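Local coordinates for protein heroin esterase (Rhodococcus sp., PDB 1LZL) that probably hydrolyses acetyl esters, heroin among them, as a serine esterase of the alpha/beta-hydrolase fold, at residues Glu53-Gly58 with Glu64-Phe69; Asp60-Val65 with Glu117-Pro122; Trp84-Gly89 with Gly93-Ser98; Pro100-Val105 with Phe111-Val116; Tyr139-Ala144 with Gly177-Ala182. All blocks are in the same frame, centred on the assembly; numbering follows the deposited sequence.

Contact 1 (Glu53-Gly58 with Glu64-Phe69); sequences ELSAPG and EVKIRF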
# COMPACT_ATOMS: atom_id res chain seq x y z
N GLU A 53 -20.40 -1.66 2.37
CA GLU A 53 -19.61 -2.76 1.86
C GLU A 53 -20.04 -3.16 0.46
O GLU A 53 -21.22 -3.37 0.22
CB GLU A 53 -19.75 -3.94 2.80
CG GLU A 53 -18.86 -5.14 2.47
CD GLU A 53 -19.04 -6.14 3.61
OE1 GLU A 53 -18.58 -5.79 4.73
OE2 GLU A 53 -19.63 -7.22 3.40
N LEU A 54 -19.05 -3.27 -0.42
CA LEU A 54 -19.28 -3.80 -1.76
C LEU A 54 -18.70 -5.21 -1.80
O LEU A 54 -17.80 -5.58 -1.03
CB LEU A 54 -18.58 -2.98 -2.86
CG LEU A 54 -18.84 -1.48 -2.85
CD1 LEU A 54 -18.11 -0.70 -3.95
CD2 LEU A 54 -20.34 -1.26 -2.95
N SER A 55 -19.20 -6.00 -2.76
CA SER A 55 -18.72 -7.34 -2.98
C SER A 55 -18.29 -7.53 -4.42
O SER A 55 -19.13 -7.62 -5.30
CB SER A 55 -19.92 -8.22 -2.63
OG SER A 55 -19.60 -9.58 -2.63
N ALA A 56 -17.00 -7.60 -4.69
CA ALA A 56 -16.43 -7.82 -6.02
C ALA A 56 -16.25 -9.30 -6.27
O ALA A 56 -15.66 -10.07 -5.50
CB ALA A 56 -15.09 -7.10 -6.13
N PRO A 57 -16.74 -9.86 -7.38
CA PRO A 57 -16.45 -11.27 -7.69
C PRO A 57 -14.95 -11.53 -7.79
O PRO A 57 -14.19 -10.75 -8.39
CB PRO A 57 -17.17 -11.46 -9.03
CG PRO A 57 -18.24 -10.40 -9.06
CD PRO A 57 -17.65 -9.21 -8.35
N GLY A 58 -14.45 -12.60 -7.14
CA GLY A 58 -13.03 -12.93 -7.25
C GLY A 58 -12.67 -13.46 -8.65
O GLY A 58 -13.57 -13.80 -9.43
N GLU A 64 -15.69 -14.02 -3.18
CA GLU A 64 -15.96 -12.61 -3.31
C GLU A 64 -14.92 -11.82 -2.49
O GLU A 64 -14.47 -12.31 -1.48
CB GLU A 64 -17.37 -12.24 -2.81
CG GLU A 64 -18.45 -13.16 -3.38
CD GLU A 64 -19.19 -13.85 -2.24
OE1 GLU A 64 -18.70 -14.90 -1.76
OE2 GLU A 64 -20.23 -13.32 -1.82
N VAL A 65 -14.56 -10.66 -2.99
CA VAL A 65 -13.64 -9.75 -2.33
C VAL A 65 -14.44 -8.60 -1.78
O VAL A 65 -15.03 -7.82 -2.55
CB VAL A 65 -12.56 -9.29 -3.33
CG1 VAL A 65 -11.59 -8.32 -2.70
CG2 VAL A 65 -11.83 -10.53 -3.87
N LYS A 66 -14.44 -8.48 -0.44
CA LYS A 66 -15.18 -7.32 0.07
C LYS A 66 -14.35 -6.03 -0.04
O LYS A 66 -13.14 -6.04 0.01
CB LYS A 66 -15.57 -7.48 1.54
CG LYS A 66 -16.34 -8.79 1.77
CD LYS A 66 -17.65 -8.85 0.98
CE LYS A 66 -18.48 -10.07 1.38
NZ LYS A 66 -19.63 -10.27 0.45
N ILE A 67 -15.07 -4.93 -0.22
CA ILE A 67 -14.53 -3.60 -0.36
C ILE A 67 -15.22 -2.68 0.64
O ILE A 67 -16.46 -2.59 0.67
CB ILE A 67 -14.74 -3.06 -1.79
CG1 ILE A 67 -14.02 -3.96 -2.80
CG2 ILE A 67 -14.33 -1.60 -1.90
CD1 ILE A 67 -14.44 -3.60 -4.24
N ARG A 68 -14.45 -1.98 1.45
CA ARG A 68 -14.99 -0.93 2.31
C ARG A 68 -15.00 0.34 1.46
O ARG A 68 -13.96 0.94 1.18
CB ARG A 68 -14.15 -0.74 3.56
CG ARG A 68 -14.07 -1.99 4.41
CD ARG A 68 -13.23 -1.86 5.64
NE ARG A 68 -13.66 -0.99 6.73
CZ ARG A 68 -14.61 -1.29 7.59
NH1 ARG A 68 -15.28 -2.44 7.49
NH2 ARG A 68 -14.86 -0.41 8.54
N PHE A 69 -16.20 0.74 1.06
CA PHE A 69 -16.38 1.79 0.05
C PHE A 69 -16.86 3.05 0.75
O PHE A 69 -18.00 3.15 1.27
CB PHE A 69 -17.38 1.29 -0.99
CG PHE A 69 -17.57 2.23 -2.17
CD1 PHE A 69 -16.49 2.58 -2.95
CD2 PHE A 69 -18.83 2.73 -2.51
CE1 PHE A 69 -16.61 3.41 -4.06
CE2 PHE A 69 -18.98 3.58 -3.60
CZ PHE A 69 -17.86 3.93 -4.36
O HOH W 1 -15.47 -4.88 5.65
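L54 covers one face of the F69 ring: its CD1 methyl stands 3.4 Å above the plane of that ring, shifted toward the rim, and makes a CH-pi contact. At the R68 guanidinium a water lies in plane at the edge, taking a hydrogen bond from NH1 at 3.1 Å and giving a weak one to E53 OE1. The leucine is aimed by its first torsion (-52°), which sets CG beside its own backbone N and lets the branched tip slant over the phenyl group.

The two groups stand on opposite faces of a beta hairpin. L54 pairs with I67 and A56 with V65 as antiparallel hydrogen-bonded pairs, and the two strand segments run at 148° to each other. The L54 N to I67 O bond (2.9 Å) is nearly straight and lies in the carbonyl plane, as does the one from V65 N to A56 O (2.8 Å).

On the face bearing E53, S55 and K66 the contacts are polar. A bend at chi2 (-62°) lays the methylenes of K66 along E53, with K66 CD 3.5 Å from E53 OE2, while NZ stays beyond salt-bridge range of that carboxylate. NZ is 3.2 Å from S55 OG, a bond that is tentative because the serine has two conformers. Long chains suit this more open face.

The face with L54, A56, V65, I67 and F69 is apolar. L54 and the small A56 lie against Y139 of helix 128-142, V65 touches D132 of that helix, and strand 65-72 continues the sheet into strand 112-116.

Contact 2 (Asp60-Val65 with Glu117-Pro122); sequences DGDPEV and EYRLAP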
# COMPACT_ATOMS: atom_id res chain seq x y z
N ASP A 60 -11.08 -16.34 -11.28
CA ASP A 60 -11.15 -17.82 -11.28
C ASP A 60 -12.29 -18.31 -10.40
O ASP A 60 -13.40 -17.72 -10.41
CB ASP A 60 -9.80 -18.43 -10.85
CG ASP A 60 -8.73 -18.29 -11.92
OD1 ASP A 60 -9.09 -17.92 -13.06
OD2 ASP A 60 -7.53 -18.51 -11.62
N GLY A 61 -12.12 -19.33 -9.57
CA GLY A 61 -13.29 -19.64 -8.70
C GLY A 61 -13.17 -19.03 -7.31
O GLY A 61 -13.74 -19.61 -6.35
N ASP A 62 -12.39 -17.94 -7.22
CA ASP A 62 -12.08 -17.41 -5.90
C ASP A 62 -13.30 -16.79 -5.25
O ASP A 62 -14.20 -16.33 -5.92
CB ASP A 62 -10.96 -16.36 -6.03
CG ASP A 62 -9.61 -16.93 -6.40
OD1 ASP A 62 -9.46 -18.18 -6.42
OD2 ASP A 62 -8.70 -16.11 -6.62
N PRO A 63 -13.30 -16.74 -3.91
CA PRO A 63 -14.40 -16.10 -3.19
C PRO A 63 -14.54 -14.61 -3.51
O PRO A 63 -13.63 -13.94 -4.01
CB PRO A 63 -14.01 -16.26 -1.72
CG PRO A 63 -12.89 -17.19 -1.68
CD PRO A 63 -12.27 -17.28 -3.03
N GLU A 64 -15.69 -14.02 -3.18
CA GLU A 64 -15.96 -12.61 -3.31
C GLU A 64 -14.92 -11.82 -2.49
O GLU A 64 -14.47 -12.31 -1.48
CB GLU A 64 -17.37 -12.24 -2.81
CG GLU A 64 -18.45 -13.16 -3.38
CD GLU A 64 -19.19 -13.85 -2.24
OE1 GLU A 64 -18.70 -14.90 -1.76
OE2 GLU A 64 -20.23 -13.32 -1.82
N VAL A 65 -14.56 -10.66 -2.99
CA VAL A 65 -13.64 -9.75 -2.33
C VAL A 65 -14.44 -8.60 -1.78
O VAL A 65 -15.03 -7.82 -2.55
CB VAL A 65 -12.56 -9.29 -3.33
CG1 VAL A 65 -11.59 -8.32 -2.70
CG2 VAL A 65 -11.83 -10.53 -3.87
N GLU A 117 -10.42 -5.61 0.90
CA GLU A 117 -10.13 -6.71 1.83
C GLU A 117 -9.55 -7.89 1.07
O GLU A 117 -10.26 -8.81 0.65
CB GLU A 117 -11.40 -7.11 2.58
CG GLU A 117 -11.10 -8.05 3.75
CD GLU A 117 -10.64 -7.30 4.96
OE1 GLU A 117 -9.44 -7.04 5.09
OE2 GLU A 117 -11.48 -6.95 5.80
N TYR A 118 -8.24 -7.86 0.80
CA TYR A 118 -7.62 -9.00 0.13
C TYR A 118 -7.34 -10.14 1.09
O TYR A 118 -7.21 -9.93 2.32
CB TYR A 118 -6.36 -8.55 -0.60
CG TYR A 118 -5.26 -7.96 0.25
CD1 TYR A 118 -4.28 -8.79 0.80
CD2 TYR A 118 -5.20 -6.60 0.49
CE1 TYR A 118 -3.28 -8.20 1.59
CE2 TYR A 118 -4.20 -5.99 1.26
CZ TYR A 118 -3.26 -6.83 1.80
OH TYR A 118 -2.22 -6.30 2.55
N ARG A 119 -7.22 -11.33 0.52
CA ARG A 119 -6.88 -12.46 1.39
C ARG A 119 -5.41 -12.44 1.82
O ARG A 119 -4.53 -12.10 1.03
CB ARG A 119 -7.11 -13.75 0.61
CG ARG A 119 -8.59 -14.09 0.42
CD ARG A 119 -8.75 -15.29 -0.52
NE ARG A 119 -8.26 -14.85 -1.85
CZ ARG A 119 -8.09 -15.68 -2.87
NH1 ARG A 119 -8.36 -16.99 -2.72
NH2 ARG A 119 -7.62 -15.24 -4.04
N LEU A 120 -5.12 -12.83 3.04
CA LEU A 120 -3.77 -12.80 3.59
C LEU A 120 -3.02 -14.11 3.35
O LEU A 120 -3.60 -15.23 3.39
CB LEU A 120 -3.76 -12.57 5.12
CG LEU A 120 -4.39 -11.25 5.58
CD1 LEU A 120 -4.31 -11.26 7.11
CD2 LEU A 120 -3.68 -10.05 5.00
N ALA A 121 -1.72 -13.96 3.17
CA ALA A 121 -0.79 -15.10 3.23
C ALA A 121 -0.42 -15.41 4.66
O ALA A 121 -0.58 -14.57 5.53
CB ALA A 121 0.45 -14.74 2.42
N PRO A 122 0.09 -16.59 4.98
CA PRO A 122 0.35 -17.69 4.04
C PRO A 122 -0.90 -18.50 3.67
O PRO A 122 -0.74 -19.39 2.79
CB PRO A 122 1.35 -18.56 4.82
CG PRO A 122 0.88 -18.38 6.24
CD PRO A 122 0.48 -16.92 6.36
O HOH W 2 -7.27 -18.78 -4.78
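D62 and R119 form the salt bridge that joins these two loops, with OD2 2.9 Å from NH2. As a hydrogen bond it is weak, with an angle of 129° at the hydrogen; the carboxylate and guanidinium planes are turned 58° apart, not paired flat. A water completes the link: it donates to D62 OD1 at 2.8 Å and accepts from R119 NH1 at 2.9 Å, lying at the edge of the guanidinium in its plane. Both carboxylate oxygens are thus tied to the arginine, one directly and one through solvent.

Beside the pair, P63 brings CD to 3.9 Å from R119 NH1, an oblique approach that sets an apolar ring beside the charged group. Farther along, the V65 methyl CG1 packs 3.6 Å from E117 O.

The arginine arrives at D62 because its chain, extended at chi2, bends at chi3 (-65°). Its strongest partner lies elsewhere: NE makes a salt bridge to D132 of helix 128-142, and NH2 gives a weak bond to G128 O. An arginine suits this place, since one planar group can serve an acidic loop residue, an acidic helix residue and a backbone carbonyl. The carboxylates of D62 and D132 probably balance its charge.

The chain just before R119 is held too, by E117 OE1 bonded to A95 N and by Y118, whose ring stacks with H86. With the cis peptide before P122, the run from Y118 to P122 matches the Tyr-Arg-Leu-Ala-Pro sequence found after this strand in hormone-sensitive-lipase-like esterases.

Contact 3 (Trp84-Gly89 with Gly93-Ser98); sequences WIHGGG and GTAESS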
# COMPACT_ATOMS: atom_id res chain seq x y z
N TRP A 84 -7.63 1.42 -2.62
CA TRP A 84 -6.61 1.45 -1.60
C TRP A 84 -6.37 0.05 -1.05
O TRP A 84 -7.33 -0.71 -0.85
CB TRP A 84 -7.07 2.37 -0.42
CG TRP A 84 -5.98 2.39 0.63
CD1 TRP A 84 -5.99 1.79 1.84
CD2 TRP A 84 -4.73 3.06 0.48
NE1 TRP A 84 -4.81 2.04 2.48
CE2 TRP A 84 -4.02 2.82 1.68
CE3 TRP A 84 -4.12 3.83 -0.50
CZ2 TRP A 84 -2.74 3.31 1.93
CZ3 TRP A 84 -2.84 4.34 -0.28
CH2 TRP A 84 -2.16 4.07 0.94
N ILE A 85 -5.11 -0.27 -0.78
CA ILE A 85 -4.71 -1.60 -0.35
C ILE A 85 -3.81 -1.47 0.86
O ILE A 85 -2.71 -0.89 0.84
CB ILE A 85 -3.98 -2.32 -1.52
CG1 ILE A 85 -4.81 -2.26 -2.81
CG2 ILE A 85 -3.62 -3.73 -1.13
CD1 ILE A 85 -4.01 -2.65 -4.06
N HIS A 86 -4.27 -2.03 1.99
CA HIS A 86 -3.56 -1.89 3.25
C HIS A 86 -2.28 -2.72 3.28
O HIS A 86 -2.10 -3.61 2.47
CB HIS A 86 -4.43 -2.33 4.43
CG HIS A 86 -4.65 -3.82 4.51
ND1 HIS A 86 -3.75 -4.68 5.09
CD2 HIS A 86 -5.72 -4.60 4.13
CE1 HIS A 86 -4.20 -5.92 5.04
NE2 HIS A 86 -5.39 -5.92 4.47
N GLY A 87 -1.42 -2.32 4.26
CA GLY A 87 -0.17 -3.03 4.40
C GLY A 87 -0.15 -4.11 5.46
O GLY A 87 -1.22 -4.56 5.89
N GLY A 88 1.03 -4.58 5.86
CA GLY A 88 1.07 -5.70 6.82
C GLY A 88 1.90 -6.85 6.31
O GLY A 88 1.75 -8.03 6.71
N GLY A 89 2.88 -6.58 5.44
CA GLY A 89 3.80 -7.61 5.03
C GLY A 89 3.20 -8.81 4.33
O GLY A 89 3.83 -9.87 4.27
N GLY A 93 -2.94 -7.65 9.02
CA GLY A 93 -3.70 -6.43 8.71
C GLY A 93 -5.05 -6.75 8.10
O GLY A 93 -5.32 -7.84 7.57
N THR A 94 -5.93 -5.78 8.18
CA THR A 94 -7.27 -5.78 7.69
C THR A 94 -7.55 -4.49 6.93
O THR A 94 -6.90 -3.45 7.14
CB THR A 94 -8.30 -5.89 8.84
OG1 THR A 94 -8.24 -4.69 9.64
CG2 THR A 94 -7.94 -7.04 9.75
N ALA A 95 -8.51 -4.55 6.03
CA ALA A 95 -8.90 -3.30 5.39
C ALA A 95 -9.32 -2.26 6.41
O ALA A 95 -8.96 -1.10 6.20
CB ALA A 95 -10.03 -3.52 4.38
N GLU A 96 -10.02 -2.65 7.48
CA GLU A 96 -10.48 -1.56 8.38
C GLU A 96 -9.32 -0.79 8.99
O GLU A 96 -9.43 0.37 9.41
CB GLU A 96 -11.35 -2.20 9.47
CG GLU A 96 -12.00 -1.24 10.43
CD GLU A 96 -12.43 -1.94 11.71
OE1 GLU A 96 -12.29 -3.19 11.84
OE2 GLU A 96 -12.94 -1.20 12.58
N SER A 97 -8.15 -1.40 9.09
CA SER A 97 -6.99 -0.72 9.67
C SER A 97 -6.65 0.53 8.86
O SER A 97 -6.01 1.42 9.44
CB SER A 97 -5.79 -1.65 9.82
OG SER A 97 -5.23 -1.96 8.55
N SER A 98 -7.06 0.61 7.59
CA SER A 98 -6.81 1.81 6.79
C SER A 98 -8.01 2.76 6.76
O SER A 98 -7.96 3.76 6.02
CB SER A 98 -6.43 1.42 5.36
OG SER A 98 -5.18 0.81 5.26
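H86 and the G93-S98 turn meet because chi1 of the histidine (71°) places CG between its backbone N and carbonyl carbon, a crowded position that folds the imidazole over the turn. W84, with CG anti to its own backbone nitrogen (-180°), instead extends its indole toward S98.

The imidazole lies on peptide backbone. T94 O stands 3.4 Å above the ring plane, offset toward the rim, while H86 CD2 approaches T94 C to 3.3 Å and CE1 comes equally near G93 C. Such close packing suits a glycine at 93, with no side chain between its backbone and the ring. Rotation of the ring is fixed by its own segment: ND1 donates to G87 O at 2.7 Å, in the ring plane and on a carbonyl lone pair. The ring also stacks with Y118.

W84 uses its edge. NE1 gives S98 OG a weak, in-plane hydrogen bond of 3.1 Å, and the same hydroxyl rests against H86 CB. The turn is braced internally: T94 O accepts from S97 N and from S97 OG, the latter bond 2.6 Å long.

The run H86-G87-G88-G89 is the His-Gly-Gly-Gly motif of hormone-sensitive-lipase-like esterases. In relatives its glycine N-H groups line the oxyanion hole, and its place after strand 79-85, with G87 touching the probable triad, is consistent with that role here.

Contact 4 (Pro100-Val105 with Phe111-Val116); sequences PFCVEV and FAVANV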
# COMPACT_ATOMS: atom_id res chain seq x y z
N PRO A 100 -8.80 5.21 8.71
CA PRO A 100 -8.46 6.63 8.94
C PRO A 100 -8.07 7.37 7.68
O PRO A 100 -8.59 8.43 7.35
CB PRO A 100 -7.31 6.54 9.95
CG PRO A 100 -7.62 5.29 10.75
CD PRO A 100 -8.05 4.34 9.65
N PHE A 101 -7.17 6.76 6.91
CA PHE A 101 -6.69 7.39 5.67
C PHE A 101 -7.81 7.46 4.64
O PHE A 101 -7.96 8.47 3.94
CB PHE A 101 -5.48 6.63 5.10
CG PHE A 101 -4.93 7.25 3.81
CD1 PHE A 101 -4.48 8.58 3.83
CD2 PHE A 101 -4.92 6.52 2.62
CE1 PHE A 101 -4.00 9.15 2.64
CE2 PHE A 101 -4.39 7.06 1.45
CZ PHE A 101 -3.95 8.39 1.48
N CYS A 102 -8.60 6.39 4.52
CA CYS A 102 -9.65 6.39 3.48
C CYS A 102 -10.71 7.46 3.78
O CYS A 102 -11.21 8.13 2.88
CB CYS A 102 -10.25 4.98 3.37
SG CYS A 102 -9.01 3.80 2.74
N VAL A 103 -11.05 7.60 5.08
CA VAL A 103 -11.97 8.67 5.46
C VAL A 103 -11.37 10.03 5.13
O VAL A 103 -12.03 10.93 4.60
CB VAL A 103 -12.29 8.55 6.96
CG1 VAL A 103 -12.95 9.81 7.51
CG2 VAL A 103 -13.20 7.34 7.17
N GLU A 104 -10.07 10.19 5.43
CA GLU A 104 -9.41 11.47 5.13
C GLU A 104 -9.52 11.87 3.67
O GLU A 104 -9.82 13.01 3.28
CB GLU A 104 -7.93 11.42 5.60
CG GLU A 104 -7.29 12.81 5.50
CD GLU A 104 -5.85 12.92 5.97
OE1 GLU A 104 -5.16 11.87 5.94
OE2 GLU A 104 -5.38 14.04 6.35
N VAL A 105 -9.23 10.89 2.81
CA VAL A 105 -9.27 11.16 1.36
C VAL A 105 -10.71 11.53 0.94
O VAL A 105 -10.91 12.49 0.20
CB VAL A 105 -8.76 9.91 0.61
CG1 VAL A 105 -9.10 9.98 -0.86
CG2 VAL A 105 -7.25 9.77 0.87
N PHE A 111 -13.47 12.42 -2.94
CA PHE A 111 -13.23 11.26 -3.79
C PHE A 111 -13.80 10.03 -3.08
O PHE A 111 -13.76 9.93 -1.85
CB PHE A 111 -11.75 11.04 -4.08
CG PHE A 111 -11.02 12.11 -4.88
CD1 PHE A 111 -11.70 13.15 -5.50
CD2 PHE A 111 -9.62 12.06 -4.96
CE1 PHE A 111 -10.96 14.09 -6.19
CE2 PHE A 111 -8.88 12.98 -5.68
CZ PHE A 111 -9.59 14.01 -6.29
N ALA A 112 -14.32 9.10 -3.88
CA ALA A 112 -14.65 7.78 -3.34
C ALA A 112 -13.38 6.99 -3.08
O ALA A 112 -12.34 7.21 -3.70
CB ALA A 112 -15.53 7.03 -4.32
N VAL A 113 -13.46 6.09 -2.09
CA VAL A 113 -12.31 5.24 -1.79
C VAL A 113 -12.81 3.81 -1.67
O VAL A 113 -13.72 3.50 -0.91
CB VAL A 113 -11.62 5.68 -0.50
CG1 VAL A 113 -10.43 4.75 -0.27
CG2 VAL A 113 -11.17 7.14 -0.54
N ALA A 114 -12.19 2.94 -2.46
CA ALA A 114 -12.54 1.51 -2.46
C ALA A 114 -11.40 0.79 -1.73
O ALA A 114 -10.34 0.56 -2.33
CB ALA A 114 -12.71 1.01 -3.89
N ASN A 115 -11.57 0.53 -0.44
CA ASN A 115 -10.54 -0.07 0.41
C ASN A 115 -10.68 -1.58 0.42
O ASN A 115 -11.68 -2.14 0.88
CB ASN A 115 -10.78 0.56 1.77
CG ASN A 115 -9.83 0.14 2.85
OD1 ASN A 115 -8.83 -0.51 2.54
ND2 ASN A 115 -10.13 0.46 4.10
N VAL A 116 -9.69 -2.28 -0.15
CA VAL A 116 -9.89 -3.70 -0.52
C VAL A 116 -9.51 -4.71 0.56
O VAL A 116 -8.37 -4.69 1.08
CB VAL A 116 -9.07 -4.02 -1.79
CG1 VAL A 116 -9.30 -5.46 -2.22
CG2 VAL A 116 -9.36 -3.08 -2.95
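C102 and V105, one helical turn apart, face V113 across a beta-alpha-beta unit of the alpha/beta-hydrolase fold. Helix 99-109 here returns the chain from strand 79-85 to its parallel neighbour 112-116. The two short segments run nearly antiparallel, at 161°, with their axes 8.0 Å apart, a spacing that small side chains fill well.

The apolar contacts centre on V113. Its CG1 touches C102 SG at 3.5 Å, while its CG2 sits between V105 CG1 (3.5 Å) and C102 O, the two valines crossing at about a right angle. Beta-branched residues are at home on the strand, and the slim cysteine fits the short distance between helix and strand. V105 CG1 also reaches F111 CB at 4.3 Å, and L309 of helix 299-315 packs on V105 from outside the unit.

The polar side chain at this buried interface is N115, whose amide faces the cysteine but is held from elsewhere, ND2 donating to A95 O. A trans first torsion (-178°) stretches this amide beside the thiol, where CB, CG and ND2 of N115 all lie 3.8 Å from C102 SG.

Contact 5 (Tyr139-Ala144 with Gly177-Ala182); sequences YIHAHA and GVVPVA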
# COMPACT_ATOMS: atom_id res chain seq x y z
N TYR A 139 -14.00 -4.81 -10.92
CA TYR A 139 -15.37 -4.55 -10.47
C TYR A 139 -15.65 -3.07 -10.39
O TYR A 139 -16.70 -2.63 -10.90
CB TYR A 139 -15.55 -5.20 -9.09
CG TYR A 139 -16.86 -4.78 -8.44
CD1 TYR A 139 -18.05 -5.37 -8.84
CD2 TYR A 139 -16.87 -3.80 -7.45
CE1 TYR A 139 -19.23 -4.95 -8.21
CE2 TYR A 139 -18.03 -3.36 -6.83
CZ TYR A 139 -19.20 -3.98 -7.24
OH TYR A 139 -20.39 -3.58 -6.67
N ILE A 140 -14.80 -2.28 -9.71
CA ILE A 140 -15.15 -0.84 -9.60
C ILE A 140 -15.21 -0.17 -10.96
O ILE A 140 -16.04 0.73 -11.16
CB ILE A 140 -14.30 -0.06 -8.60
CG1 ILE A 140 -12.83 -0.02 -8.95
CG2 ILE A 140 -14.55 -0.61 -7.19
CD1 ILE A 140 -12.05 0.79 -7.91
N HIS A 141 -14.38 -0.60 -11.91
CA HIS A 141 -14.34 0.00 -13.23
C HIS A 141 -15.62 -0.38 -13.97
O HIS A 141 -16.25 0.52 -14.55
CB HIS A 141 -13.10 -0.50 -13.99
CG HIS A 141 -13.08 0.09 -15.37
ND1 HIS A 141 -13.33 -0.71 -16.44
CD2 HIS A 141 -12.89 1.36 -15.82
CE1 HIS A 141 -13.28 0.05 -17.55
NE2 HIS A 141 -13.02 1.30 -17.19
N ALA A 142 -15.98 -1.64 -13.92
CA ALA A 142 -17.17 -2.13 -14.67
C ALA A 142 -18.45 -1.60 -14.08
O ALA A 142 -19.43 -1.42 -14.80
CB ALA A 142 -17.22 -3.65 -14.67
N HIS A 143 -18.51 -1.37 -12.78
CA HIS A 143 -19.72 -0.83 -12.16
C HIS A 143 -19.61 0.65 -11.87
O HIS A 143 -20.32 1.17 -11.01
CB HIS A 143 -20.02 -1.64 -10.88
CG HIS A 143 -20.36 -3.07 -11.18
ND1 HIS A 143 -21.66 -3.54 -11.21
CD2 HIS A 143 -19.60 -4.15 -11.48
CE1 HIS A 143 -21.69 -4.84 -11.50
NE2 HIS A 143 -20.44 -5.23 -11.67
N ALA A 144 -18.74 1.42 -12.55
CA ALA A 144 -18.45 2.79 -12.11
C ALA A 144 -19.70 3.66 -12.10
O ALA A 144 -19.94 4.42 -11.19
CB ALA A 144 -17.34 3.47 -12.94
N GLY A 177 -4.99 -4.52 -20.42
CA GLY A 177 -5.62 -3.56 -21.29
C GLY A 177 -7.10 -3.36 -21.12
O GLY A 177 -7.75 -2.83 -22.03
N VAL A 178 -7.65 -3.76 -19.97
CA VAL A 178 -9.08 -3.60 -19.72
C VAL A 178 -9.38 -2.33 -18.94
O VAL A 178 -10.23 -1.52 -19.28
CB VAL A 178 -9.61 -4.86 -19.01
CG1 VAL A 178 -11.09 -4.69 -18.65
CG2 VAL A 178 -9.42 -6.08 -19.91
N VAL A 179 -8.67 -2.12 -17.84
CA VAL A 179 -8.99 -1.00 -16.94
C VAL A 179 -7.91 0.08 -17.05
O VAL A 179 -6.74 -0.27 -16.77
CB VAL A 179 -9.00 -1.44 -15.46
CG1 VAL A 179 -9.36 -0.23 -14.56
CG2 VAL A 179 -9.96 -2.59 -15.29
N PRO A 180 -8.26 1.31 -17.39
CA PRO A 180 -7.27 2.40 -17.43
C PRO A 180 -7.07 2.89 -15.97
O PRO A 180 -8.04 3.12 -15.23
CB PRO A 180 -7.94 3.44 -18.29
CG PRO A 180 -9.39 3.29 -17.92
CD PRO A 180 -9.62 1.80 -17.80
N VAL A 181 -5.82 3.03 -15.56
CA VAL A 181 -5.48 3.59 -14.24
C VAL A 181 -4.89 4.99 -14.43
O VAL A 181 -3.91 5.12 -15.19
CB VAL A 181 -4.55 2.62 -13.49
CG1 VAL A 181 -4.12 3.29 -12.18
CG2 VAL A 181 -5.21 1.28 -13.22
N ALA A 182 -5.50 5.99 -13.79
CA ALA A 182 -5.10 7.39 -13.98
C ALA A 182 -3.89 7.79 -13.13
O ALA A 182 -3.15 8.72 -13.49
CB ALA A 182 -6.25 8.33 -13.65
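H141 packs on V179 and P180 in a small van der Waals contact near the protein surface, where the last turn of helix 128-142 meets the loop that runs from helix 161-176 to strand 183-187. The histidine points at the loop, and its chi1 of 179° swings the imidazole away from its own N-H and past V179, in the opposite sense to the valine side chain. V179 CB lies under one ring face, 4.3 Å from its plane and offset toward the rim, and CG1 touches H141 CB at 3.8 Å.

Both elements belong to the alpha/beta-hydrolase fold, in which helices flank a largely parallel sheet. The loop brings the chain back from helix 161-176, which follows the probable nucleophile elbow, to the next strand of that sheet. G177, with phi at 74°, suits the end of that helix.

Farther along the imidazole, P180 crosses at about a right angle, its CD 3.5 Å from H141 NE2. V178 O lies obliquely to the ring, 3.8 Å from CE1. The buried V179 is bulky and apolar, as fits its further packing on L137 and L138 of helix 128-142, while H141 also touches P151 and I154.

How the contacts relate
Contacts 1 and 4 meet along neighbouring strands 65-72 and 112-116, where R68 N lies 2.8 Å from N115 O. Contact 2 continues from the ends of these strands, sharing E64 and V65 with contact 1, and K66 O is 2.9 Å from E117 N. Contact 3 is nearest the probable active site around S160. Contact 2 touches contact 3 through Y118 OH, 2.7 Å from H86 O, and contact 4 touches it through N115 ND2, 2.9 Å from A95 O. Contact 5 is peripheral: its centre lies about 21 Å from that of contact 3, yet Y139 CB touches A56 CB of contact 1 at 3.5 Å, so helix 128-142 connects it to the hairpin.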